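Local coordinates for protein porin B (PDB 4GEY) that forms a beta-barrel channel in the outer membrane that probably takes up sugars such as glucose, at residues L74-L78 with E90-I95; P162-Q166 with G429-Q433; A295-V299 with L310-A314. The protein carries 2 engineered substitutions. Residue numbers count along the deposited sequence, not the author numbering.

Contact 1: L74-L78 with E90-I95; sequences LGAHL and EFKLAI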
loop_
_atom_site.group_PDB
_atom_site.type_symbol
_atom_site.label_atom_id
_atom_site.label_comp_id
_atom_site.label_asym_id
_atom_site.label_seq_id
_atom_site.Cartn_x
_atom_site.Cartn_y
_atom_site.Cartn_z
ATOM N N LEU A 74 -5.672 -16.639 -0.731
ATOM C CA LEU A 74 -5.809 -17.921 -1.409
ATOM C C LEU A 74 -5.694 -17.642 -2.899
ATOM O O LEU A 74 -6.428 -16.815 -3.428
ATOM C CB LEU A 74 -7.165 -18.536 -1.046
ATOM C CG LEU A 74 -7.587 -19.982 -1.322
ATOM C CD1 LEU A 74 -8.285 -20.102 -2.655
ATOM C CD2 LEU A 74 -6.391 -20.903 -1.265
ATOM N N GLY A 75 -4.762 -18.305 -3.576
ATOM C CA GLY A 75 -4.459 -17.951 -4.951
ATOM C C GLY A 75 -4.412 -19.106 -5.931
ATOM O O GLY A 75 -4.085 -20.246 -5.580
ATOM N N ALA A 76 -4.750 -18.811 -7.178
ATOM C CA ALA A 76 -4.630 -19.798 -8.240
ATOM C C ALA A 76 -4.028 -19.148 -9.482
ATOM O O ALA A 76 -4.608 -18.232 -10.064
ATOM C CB ALA A 76 -5.981 -20.410 -8.553
ATOM N N HIS A 77 -2.850 -19.626 -9.867
ATOM C CA HIS A 77 -2.075 -19.034 -10.949
ATOM C C HIS A 77 -2.008 -20.009 -12.110
ATOM O O HIS A 77 -1.402 -21.074 -12.004
ATOM C CB HIS A 77 -0.666 -18.747 -10.457
ATOM C CG HIS A 77 0.082 -17.757 -11.290
ATOM N ND1 HIS A 77 -0.541 -16.923 -12.196
ATOM C CD2 HIS A 77 1.401 -17.458 -11.351
ATOM C CE1 HIS A 77 0.362 -16.156 -12.777
ATOM N NE2 HIS A 77 1.548 -16.459 -12.282
ATOM N N LEU A 78 -2.627 -19.649 -13.227
ATOM C CA LEU A 78 -2.724 -20.588 -14.333
ATOM C C LEU A 78 -1.866 -20.209 -15.537
ATOM O O LEU A 78 -1.949 -19.097 -16.072
ATOM C CB LEU A 78 -4.181 -20.783 -14.745
ATOM C CG LEU A 78 -5.014 -21.789 -13.943
ATOM C CD1 LEU A 78 -4.999 -21.507 -12.441
ATOM C CD2 LEU A 78 -6.449 -21.810 -14.488
ATOM N N GLU A 90 -1.877 -15.971 -19.086
ATOM C CA GLU A 90 -1.893 -16.309 -17.669
ATOM C C GLU A 90 -3.235 -15.911 -17.094
ATOM O O GLU A 90 -3.780 -14.871 -17.463
ATOM C CB GLU A 90 -0.808 -15.548 -16.903
ATOM C CG GLU A 90 0.585 -15.648 -17.478
ATOM C CD GLU A 90 1.581 -14.791 -16.728
ATOM O OE1 GLU A 90 1.280 -14.390 -15.578
ATOM O OE2 GLU A 90 2.663 -14.513 -17.290
ATOM N N PHE A 91 -3.763 -16.736 -16.194
ATOM C CA PHE A 91 -4.928 -16.358 -15.408
ATOM C C PHE A 91 -4.555 -16.367 -13.940
ATOM O O PHE A 91 -3.786 -17.222 -13.487
ATOM C CB PHE A 91 -6.103 -17.308 -15.648
ATOM C CG PHE A 91 -7.314 -17.005 -14.799
ATOM C CD1 PHE A 91 -8.224 -16.030 -15.189
ATOM C CD2 PHE A 91 -7.540 -17.692 -13.617
ATOM C CE1 PHE A 91 -9.335 -15.745 -14.414
ATOM C CE2 PHE A 91 -8.643 -17.416 -12.841
ATOM C CZ PHE A 91 -9.544 -16.439 -13.238
ATOM N N LYS A 92 -5.106 -15.423 -13.189
ATOM C CA LYS A 92 -4.845 -15.386 -11.758
ATOM C C LYS A 92 -6.108 -15.147 -10.951
ATOM O O LYS A 92 -6.835 -14.190 -11.192
ATOM C CB LYS A 92 -3.808 -14.324 -11.430
ATOM C CG LYS A 92 -3.538 -14.201 -9.954
ATOM C CD LYS A 92 -2.981 -15.489 -9.383
ATOM C CE LYS A 92 -2.708 -15.338 -7.893
ATOM N NZ LYS A 92 -1.739 -14.253 -7.632
ATOM N N LEU A 93 -6.370 -16.032 -10.000
ATOM C CA LEU A 93 -7.477 -15.844 -9.074
ATOM C C LEU A 93 -6.922 -15.694 -7.653
ATOM O O LEU A 93 -6.134 -16.526 -7.191
ATOM C CB LEU A 93 -8.473 -17.009 -9.182
ATOM C CG LEU A 93 -9.596 -17.124 -8.147
ATOM C CD1 LEU A 93 -10.262 -15.785 -7.852
ATOM C CD2 LEU A 93 -10.635 -18.146 -8.586
ATOM N N ALA A 94 -7.311 -14.615 -6.976
ATOM C CA ALA A 94 -6.912 -14.412 -5.589
ATOM C C ALA A 94 -8.084 -13.980 -4.734
ATOM O O ALA A 94 -8.810 -13.056 -5.089
ATOM C CB ALA A 94 -5.791 -13.405 -5.480
ATOM N N ILE A 95 -8.244 -14.660 -3.601
ATOM C CA ILE A 95 -9.270 -14.344 -2.622
ATOM C C ILE A 95 -8.599 -14.061 -1.280
ATOM O O ILE A 95 -7.663 -14.750 -0.896
ATOM C CB ILE A 95 -10.265 -15.503 -2.500
ATOM C CG1 ILE A 95 -10.975 -15.710 -3.837
ATOM C CG2 ILE A 95 -11.286 -15.213 -1.439
ATOM C CD1 ILE A 95 -12.186 -16.604 -3.755
#
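Strands 74-78 and 90-95 run antiparallel, their axes 4.6 Å apart at closest and their directions at 177°. L74-I95, A76-L93 and L78-F91 are the hydrogen-bonded pairs, each closed by two backbone bonds: L74 N to I95 O is 2.7 Å and I95 N to L74 O 2.8 Å; A76 N to L93 O is 2.7 Å and L93 N to A76 O 2.8 Å; L78 N to F91 O is 2.7 Å and F91 N to L78 O 3.0 Å. The non-hydrogen-bonded pairs G75-A94 and H77-K92 alternate with them, and CA-H...O contacts fill the intervals, such as G75 CA to L93 O at 3.1 Å.

Strict alternation sorts the side chains. L74, A76, L78, F91, L93 and I95 form one wholly apolar face, on which L78 CB meets F91 CB at 4.1 Å and A76 CB meets L93 CB at 4.3 Å. The other face carries G75, H77, K92 and A94. K92 bends over this surface with chi2 near +60°, bringing CD to 3.3 Å from A76 O and CE to 4.3 Å from G75 CA; a side chain at G75 would crowd that CE, so glycine suits the place. K92 NZ hydrogen-bonds to Q133 OE1 of strand 129-140. H77, a t rotamer, swings its ring back so that CE1 lies 3.4 Å from E90 OE1, at the ring edge.

Such a two-faced sheet is characteristic of an outer-membrane barrel: the aliphatic and aromatic face is probably turned to lipid, the mixed face with H77 and K92 probably to the interior, while paired amides and carbonyls satisfy the backbone between them.

Contact 2: P162-Q166 with G429-Q433; sequences PCDFQ and GLKIQ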
loop_
_atom_site.group_PDB
_atom_site.type_symbol
_atom_site.label_atom_id
_atom_site.label_comp_id
_atom_site.label_asym_id
_atom_site.label_seq_id
_atom_site.Cartn_x
_atom_site.Cartn_y
_atom_site.Cartn_z
ATOM N N PRO A 162 7.364 -2.901 -2.325
ATOM C CA PRO A 162 7.182 -4.119 -1.510
ATOM C C PRO A 162 6.471 -3.856 -0.188
ATOM O O PRO A 162 6.105 -2.722 0.139
ATOM C CB PRO A 162 8.616 -4.590 -1.235
ATOM C CG PRO A 162 9.447 -3.977 -2.305
ATOM C CD PRO A 162 8.787 -2.636 -2.608
ATOM N N CYS A 163 6.289 -4.907 0.593
ATOM C CA CYS A 163 5.543 -4.778 1.833
ATOM C C CYS A 163 6.168 -5.605 2.946
ATOM O O CYS A 163 5.542 -6.524 3.485
ATOM C CB CYS A 163 4.088 -5.192 1.634
ATOM S SG CYS A 163 3.029 -4.702 3.000
ATOM N N ASP A 164 7.404 -5.268 3.287
ATOM C CA ASP A 164 8.081 -5.950 4.375
ATOM C C ASP A 164 7.921 -5.194 5.696
ATOM O O ASP A 164 7.815 -5.824 6.759
ATOM C CB ASP A 164 9.545 -6.207 4.038
ATOM C CG ASP A 164 9.717 -7.338 3.042
ATOM O OD1 ASP A 164 8.851 -8.244 3.023
ATOM O OD2 ASP A 164 10.713 -7.321 2.276
ATOM N N PHE A 165 7.890 -3.858 5.630
ATOM C CA PHE A 165 7.685 -3.026 6.818
ATOM C C PHE A 165 6.276 -3.274 7.373
ATOM O O PHE A 165 5.418 -3.792 6.675
ATOM C CB PHE A 165 7.873 -1.537 6.498
ATOM C CG PHE A 165 9.313 -1.119 6.320
ATOM C CD1 PHE A 165 9.945 -1.245 5.084
ATOM C CD2 PHE A 165 10.029 -0.575 7.384
ATOM C CE1 PHE A 165 11.268 -0.859 4.917
ATOM C CE2 PHE A 165 11.362 -0.188 7.228
ATOM C CZ PHE A 165 11.980 -0.326 5.997
ATOM N N GLN A 166 6.036 -2.931 8.632
ATOM C CA GLN A 166 4.702 -3.083 9.182
ATOM C C GLN A 166 3.901 -1.798 8.983
ATOM O O GLN A 166 2.678 -1.825 8.786
ATOM C CB GLN A 166 4.761 -3.447 10.665
ATOM C CG GLN A 166 3.385 -3.717 11.272
ATOM C CD GLN A 166 3.453 -4.516 12.557
ATOM O OE1 GLN A 166 4.139 -5.540 12.635
ATOM N NE2 GLN A 166 2.748 -4.049 13.578
ATOM N N GLY A 429 5.909 -3.517 17.305
ATOM C CA GLY A 429 5.224 -4.352 16.346
ATOM C C GLY A 429 5.889 -5.701 16.175
ATOM O O GLY A 429 7.060 -5.864 16.496
ATOM N N LEU A 430 5.123 -6.673 15.692
ATOM C CA LEU A 430 5.651 -7.967 15.278
ATOM C C LEU A 430 4.931 -8.351 13.993
ATOM O O LEU A 430 3.696 -8.430 13.948
ATOM C CB LEU A 430 5.425 -9.037 16.358
ATOM C CG LEU A 430 5.920 -10.454 16.011
ATOM C CD1 LEU A 430 7.402 -10.422 15.658
ATOM C CD2 LEU A 430 5.683 -11.460 17.131
ATOM N N LYS A 431 5.691 -8.569 12.933
ATOM C CA LYS A 431 5.082 -8.899 11.654
ATOM C C LYS A 431 5.509 -10.288 11.234
ATOM O O LYS A 431 6.692 -10.621 11.274
ATOM C CB LYS A 431 5.440 -7.854 10.586
ATOM C CG LYS A 431 4.867 -8.166 9.228
ATOM C CD LYS A 431 4.864 -6.948 8.308
ATOM C CE LYS A 431 4.420 -7.343 6.909
ATOM N NZ LYS A 431 4.135 -6.183 6.040
ATOM N N ILE A 432 4.530 -11.094 10.852
ATOM C CA ILE A 432 4.752 -12.477 10.455
ATOM C C ILE A 432 4.285 -12.704 9.022
ATOM O O ILE A 432 3.186 -12.278 8.644
ATOM C CB ILE A 432 3.954 -13.436 11.347
ATOM C CG1 ILE A 432 4.462 -13.393 12.778
ATOM C CG2 ILE A 432 4.026 -14.856 10.809
ATOM C CD1 ILE A 432 3.946 -14.555 13.592
ATOM N N GLN A 433 5.112 -13.381 8.229
ATOM C CA GLN A 433 4.745 -13.734 6.865
ATOM C C GLN A 433 4.973 -15.203 6.648
ATOM O O GLN A 433 6.050 -15.710 6.921
ATOM C CB GLN A 433 5.571 -12.946 5.860
ATOM C CG GLN A 433 5.300 -11.468 5.870
ATOM C CD GLN A 433 6.361 -10.697 5.116
ATOM O OE1 GLN A 433 7.542 -11.038 5.176
ATOM N NE2 GLN A 433 5.951 -9.662 4.392
#
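Beyond P162, whose backbone is hydrogen-bonded to G172, the loop drops onto strand 429-433. C163 offers its carbonyl: K431 NZ donates to C163 O at 2.9 Å, while the sulfur is tied to C171 in a disulfide. D164 leaves strand 429-433 at its CA-CB bond, yet OD1 comes within 3.5 Å of Q433 NE2, a mere proximity; Q433 OE1 is hydrogen-bonded to R407. F165 gives the second acceptor, with K431 NZ to F165 O at 2.8 Å; its CA-CB bond points away from the strand, and the ring meets Y395 edge-to-face. Q166 points toward the strand, its NE2 3.7 Å from G429 CA. A beta carbon on G429 would clash with that amide, so glycine fits there; the amide itself is hydrogen-bonded to V52, V119 and N409. K431 suits its role because its all-trans chain spans the gap, and it also forms a salt bridge with E121 of the glucose pocket. This disulfide-bearing loop is consistent with the inward-folded loops that narrow porin channels.

Contact 3: A295-V299 with L310-A314; sequences AQQQV and LSLFA
Backbone first: 295-298 and 310-314 are the facing strands of a beta hairpin, antiparallel at 170° with axes 4.6 Å apart at closest. A295 pairs with A314 and Q297 with L312 as hydrogen-bonded pairs (CA-CA 5.2 and 5.3 Å); Q296-F313 and Q298-S311 are non-hydrogen-bonded pairs (4.3 and 4.1 Å). The bonds are A295 N to A314 O, 2.9 Å; A314 N to A295 O, 2.9 Å; Q297 N to L312 O, 3.0 Å; L312 N to Q297 O, 2.8 Å. One more, V299 N to L310 O at 2.8 Å, carries the pattern past the strand end, where V299 turns to phi/psi -110/-20.

Apolar contacts gather at that end: V299 (chi1 m) sets CG2 3.8 Å from L310 CD2 and 4.2 Å from L312 CG. Farther along, F313 takes chi1 p, so its ring leads off to meet F161 edge-to-face, leaving its CB 4.1 Å from Q296 CG.

Polar side chains mostly serve other partners. Q297 (t, p) curls back, NE2 donating to Q298 O at 3.1 Å while OE1 bonds to the hydroxyl of Y252. Q298 is extended (t, t); its NE2 bonds to V306 O and T300 O in the connecting loop, and its CB lies 3.7 Å from S311 OG, a group small enough for so close a pair.

A295, Q297, L312 and A314 share one face, Q296, Q298, S311 and F313 the other, as in a barrel wall. Main-chain bonds thus hold the strands in register, while the amide of Q297 hydrogen-bonds to Y252 of strand 248-259 and that of Q298 to the hairpin's loop.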
loop_
_atom_site.group_PDB
_atom_site.type_symbol
_atom_site.label_atom_id
_atom_site.label_comp_id
_atom_site.label_asym_id
_atom_site.label_seq_id
_atom_site.Cartn_x
_atom_site.Cartn_y
_atom_site.Cartn_z
ATOM N N ALA A 295 11.933 4.909 -6.158
ATOM C CA ALA A 295 13.292 4.553 -6.468
ATOM C C ALA A 295 13.787 3.529 -5.458
ATOM O O ALA A 295 13.565 3.671 -4.260
ATOM C CB ALA A 295 14.163 5.786 -6.470
ATOM N N GLN A 296 14.436 2.484 -5.958
ATOM C CA GLN A 296 15.048 1.471 -5.115
ATOM C C GLN A 296 16.358 1.081 -5.761
ATOM O O GLN A 296 16.415 0.848 -6.962
ATOM C CB GLN A 296 14.157 0.240 -5.022
ATOM C CG GLN A 296 12.767 0.479 -4.468
ATOM C CD GLN A 296 11.927 -0.781 -4.527
ATOM O OE1 GLN A 296 11.114 -0.959 -5.437
ATOM N NE2 GLN A 296 12.134 -1.678 -3.562
ATOM N N GLN A 297 17.415 0.995 -4.969
ATOM C CA GLN A 297 18.723 0.696 -5.513
ATOM C C GLN A 297 19.569 -0.114 -4.546
ATOM O O GLN A 297 19.703 0.239 -3.382
ATOM C CB GLN A 297 19.437 1.996 -5.844
ATOM C CG GLN A 297 20.777 1.811 -6.492
ATOM C CD GLN A 297 20.648 1.173 -7.853
ATOM O OE1 GLN A 297 19.989 1.715 -8.743
ATOM N NE2 GLN A 297 21.254 0.001 -8.016
ATOM N N GLN A 298 20.141 -1.207 -5.030
ATOM C CA GLN A 298 21.153 -1.905 -4.257
ATOM C C GLN A 298 22.483 -1.178 -4.455
ATOM O O GLN A 298 22.916 -0.974 -5.574
ATOM C CB GLN A 298 21.266 -3.372 -4.688
ATOM C CG GLN A 298 22.131 -4.231 -3.761
ATOM C CD GLN A 298 22.155 -5.717 -4.144
ATOM O OE1 GLN A 298 21.279 -6.214 -4.867
ATOM N NE2 GLN A 298 23.166 -6.434 -3.647
ATOM N N VAL A 299 23.128 -0.787 -3.364
ATOM C CA VAL A 299 24.375 -0.047 -3.474
ATOM C C VAL A 299 25.636 -0.813 -3.045
ATOM O O VAL A 299 26.738 -0.450 -3.458
ATOM C CB VAL A 299 24.294 1.352 -2.803
ATOM C CG1 VAL A 299 23.253 2.204 -3.510
ATOM C CG2 VAL A 299 23.968 1.241 -1.332
ATOM N N LEU A 310 23.637 -3.636 1.176
ATOM C CA LEU A 310 22.782 -2.481 1.476
ATOM C C LEU A 310 21.921 -2.038 0.280
ATOM O O LEU A 310 22.425 -1.861 -0.842
ATOM C CB LEU A 310 23.651 -1.306 1.948
ATOM C CG LEU A 310 22.976 0.005 2.392
ATOM C CD1 LEU A 310 22.258 -0.170 3.714
ATOM C CD2 LEU A 310 23.983 1.141 2.490
ATOM N N SER A 311 20.626 -1.865 0.530
ATOM C CA SER A 311 19.718 -1.312 -0.470
ATOM C C SER A 311 19.088 -0.029 0.051
ATOM O O SER A 311 18.643 0.016 1.203
ATOM C CB SER A 311 18.610 -2.306 -0.813
ATOM O OG SER A 311 19.045 -3.303 -1.715
ATOM N N LEU A 312 19.040 1.005 -0.789
ATOM C CA LEU A 312 18.386 2.258 -0.421
ATOM C C LEU A 312 17.041 2.340 -1.111
ATOM O O LEU A 312 16.842 1.724 -2.156
ATOM C CB LEU A 312 19.229 3.463 -0.831
ATOM C CG LEU A 312 20.646 3.531 -0.270
ATOM C CD1 LEU A 312 21.271 4.898 -0.532
ATOM C CD2 LEU A 312 20.644 3.185 1.214
ATOM N N PHE A 313 16.109 3.091 -0.536
ATOM C CA PHE A 313 14.833 3.314 -1.208
ATOM C C PHE A 313 14.255 4.673 -0.894
ATOM O O PHE A 313 14.541 5.251 0.157
ATOM C CB PHE A 313 13.808 2.204 -0.897
ATOM C CG PHE A 313 13.374 2.135 0.553
ATOM C CD1 PHE A 313 12.397 2.985 1.049
ATOM C CD2 PHE A 313 13.921 1.190 1.412
ATOM C CE1 PHE A 313 11.989 2.912 2.372
ATOM C CE2 PHE A 313 13.510 1.109 2.744
ATOM C CZ PHE A 313 12.540 1.975 3.220
ATOM N N ALA A 314 13.419 5.161 -1.811
ATOM C CA ALA A 314 12.722 6.433 -1.639
ATOM C C ALA A 314 11.418 6.475 -2.413
ATOM O O ALA A 314 11.282 5.870 -3.472
ATOM C CB ALA A 314 13.606 7.592 -2.041
#

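All three contacts belong to one curled antiparallel sheet, but they use it differently. Contacts 1 and 3 join strands adjacent in the wall through backbone hydrogen bonds; contact 1 is a surface contact, its centre about 20 Å from the centre of the chain, contact 3 partly buried. Contact 2, also partly buried and with its centre about 12 Å from that of the chain, instead fixes an inward loop to a distant strand by lysine-to-carbonyl bonds. Contact 1 stands apart, its nearest atoms about 13 Å from contact 2 and about 19 Å from contact 3. Contacts 2 and 3 touch: F165 CE1 packs on F313 CZ at 3.5 Å and P162 CD on Q296 NE2 at 3.6 Å, so the loop bridges strand 425-435 and the hairpin.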